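Local coordinates for protein putative zinc protease (Bordetella parapertussis, PDB 3IVL) that is a putative zinc protease of the peptidase M16 family, represented here by its inactive peptidase domain, which probably lacks proteolytic activity of its own, at residues 25-30 / 79-84. Numbering follows the deposited sequence.
Sequences AAMYHL and PGLAMF
With CG anti to the carbonyl carbon and beside the backbone N (chi1 -73°), the His29 imidazole stands alongside Leu81, whose methyl CD1 sits over the middle of one ring face, 3.6 Å from the centroid: a clean CH-pi contact. The same choice at Leu30 (chi1 -64°) turns its isobutyl group across the opposing backbone, where CD1 comes within 3.3 Å of Leu81 C and CD2 rests 4.0 Å from Ala82 CB. On the face shared by His29 and Leu81, CB of Met27 packs 4.1 Å from Leu81 CG; Met27 and Met83, both selenomethionines, run side by side, though their methyl ends are modelled too close to trust. Ala26, Tyr28, Ala82 and Phe84 occupy the other face, where Phe84 packs on helices 37-48 and 94-105, Ala26 and Tyr28 touch helix 94-105, and Tyr28 OH is hydrogen-bonded to Glu106 OE2. Paired bonds tie Ala26 to Phe84 and Tyr28 to Ala82; the straightest, Ala82 N to Tyr28 O, spans 2.9 Å with a 174° N-H...O angle. Past the strand end, Leu30 N bonds to Gly80 O at 3.2 Å, coming in from above the Gly80 carbonyl plane. Met27 and Met83 form a non-hydrogen-bonded pair and their backbones bond outward to Thr184 and Phe72 on the neighbouring strands, so both strands are inner strands of the antiparallel sheet, backed on one side by helices, in this M16 inactive peptidase domain.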
loop_
_atom_site.group_PDB
_atom_site.type_symbol
_atom_site.label_atom_id
_atom_site.label_comp_id
_atom_site.label_asym_id
_atom_site.label_seq_id
_atom_site.Cartn_x
_atom_site.Cartn_y
_atom_site.Cartn_z
ATOM N N ALA A 25 5.850 16.889 -10.966
ATOM C CA ALA A 25 4.623 16.732 -10.192
ATOM C C ALA A 25 4.087 15.322 -10.103
ATOM O O ALA A 25 4.267 14.550 -10.992
ATOM C CB ALA A 25 3.563 17.643 -10.713
ATOM N N ALA A 26 3.390 15.048 -9.017
ATOM C CA ALA A 26 2.606 13.856 -8.803
ATOM C C ALA A 26 1.113 14.109 -8.512
ATOM O O ALA A 26 0.770 14.814 -7.610
ATOM C CB ALA A 26 3.194 13.101 -7.706
HETATM N N MSE A 27 0.252 13.493 -9.296
HETATM C CA MSE A 27 -1.177 13.583 -9.172
HETATM C C MSE A 27 -1.836 12.247 -8.838
HETATM O O MSE A 27 -1.567 11.244 -9.438
HETATM C CB MSE A 27 -1.774 14.080 -10.464
HETATM C CG MSE A 27 -1.464 15.470 -10.787
HETATM SE SE MSE A 27 -0.175 15.648 -12.108
HETATM C CE MSE A 27 -0.921 17.077 -12.976
ATOM N N TYR A 28 -2.735 12.280 -7.890
ATOM C CA TYR A 28 -3.462 11.124 -7.495
ATOM C C TYR A 28 -4.943 11.367 -7.604
ATOM O O TYR A 28 -5.406 12.379 -7.217
ATOM C CB TYR A 28 -3.118 10.829 -6.085
ATOM C CG TYR A 28 -1.674 10.615 -5.862
ATOM C CD1 TYR A 28 -1.159 9.350 -5.759
ATOM C CD2 TYR A 28 -0.817 11.667 -5.746
ATOM C CE1 TYR A 28 0.176 9.143 -5.540
ATOM C CE2 TYR A 28 0.504 11.473 -5.520
ATOM C CZ TYR A 28 1.002 10.203 -5.419
ATOM O OH TYR A 28 2.304 10.012 -5.214
ATOM N N HIS A 29 -5.681 10.422 -8.138
ATOM C CA HIS A 29 -7.117 10.507 -8.178
ATOM C C HIS A 29 -7.773 10.400 -6.840
ATOM O O HIS A 29 -7.315 9.730 -5.978
ATOM C CB HIS A 29 -7.707 9.521 -9.134
ATOM C CG HIS A 29 -7.487 9.896 -10.546
ATOM N ND1 HIS A 29 -6.245 9.887 -11.118
ATOM C CD2 HIS A 29 -8.331 10.345 -11.488
ATOM C CE1 HIS A 29 -6.334 10.305 -12.356
ATOM N NE2 HIS A 29 -7.590 10.585 -12.605
ATOM N N LEU A 30 -8.870 11.113 -6.726
ATOM C CA LEU A 30 -9.584 11.292 -5.485
ATOM C C LEU A 30 -10.956 10.675 -5.563
ATOM O O LEU A 30 -11.502 10.533 -6.614
ATOM C CB LEU A 30 -9.737 12.766 -5.180
ATOM C CG LEU A 30 -8.494 13.600 -4.932
ATOM C CD1 LEU A 30 -8.836 15.026 -4.913
ATOM C CD2 LEU A 30 -7.848 13.229 -3.675
ATOM N N PRO A 79 -13.304 13.746 -12.587
ATOM C CA PRO A 79 -13.269 13.737 -11.136
ATOM C C PRO A 79 -12.073 14.487 -10.532
ATOM O O PRO A 79 -11.250 15.038 -11.206
ATOM C CB PRO A 79 -13.178 12.261 -10.819
ATOM C CG PRO A 79 -12.565 11.682 -11.938
ATOM C CD PRO A 79 -12.951 12.447 -13.136
ATOM N N GLY A 80 -12.017 14.480 -9.226
ATOM C CA GLY A 80 -11.027 15.210 -8.483
ATOM C C GLY A 80 -9.624 14.675 -8.528
ATOM O O GLY A 80 -9.426 13.524 -8.736
ATOM N N LEU A 81 -8.662 15.540 -8.302
ATOM C CA LEU A 81 -7.273 15.187 -8.318
ATOM C C LEU A 81 -6.573 15.885 -7.217
ATOM O O LEU A 81 -6.903 16.968 -6.907
ATOM C CB LEU A 81 -6.694 15.703 -9.601
ATOM C CG LEU A 81 -5.740 14.923 -10.455
ATOM C CD1 LEU A 81 -6.240 13.572 -10.759
ATOM C CD2 LEU A 81 -5.529 15.691 -11.704
ATOM N N ALA A 82 -5.566 15.266 -6.651
ATOM C CA ALA A 82 -4.637 15.913 -5.767
ATOM C C ALA A 82 -3.321 16.076 -6.494
ATOM O O ALA A 82 -2.914 15.228 -7.232
ATOM C CB ALA A 82 -4.463 15.146 -4.554
HETATM N N MSE A 83 -2.703 17.218 -6.325
HETATM C CA MSE A 83 -1.471 17.504 -7.007
HETATM C C MSE A 83 -0.400 17.930 -6.067
HETATM O O MSE A 83 -0.638 18.727 -5.215
HETATM C CB MSE A 83 -1.717 18.565 -8.048
HETATM C CG MSE A 83 -0.491 19.090 -8.706
HETATM SE SE MSE A 83 -0.876 20.055 -10.258
HETATM C CE MSE A 83 -0.945 18.689 -11.478
ATOM N N PHE A 84 0.779 17.372 -6.214
ATOM C CA PHE A 84 1.924 17.787 -5.447
ATOM C C PHE A 84 3.085 18.027 -6.377
ATOM O O PHE A 84 3.298 17.276 -7.276
ATOM C CB PHE A 84 2.302 16.754 -4.421
ATOM C CG PHE A 84 1.234 16.421 -3.461
ATOM C CD1 PHE A 84 1.112 17.085 -2.304
ATOM C CD2 PHE A 84 0.397 15.394 -3.684
ATOM C CE1 PHE A 84 0.161 16.765 -1.428
ATOM C CE2 PHE A 84 -0.555 15.091 -2.789
ATOM C CZ PHE A 84 -0.649 15.775 -1.654
#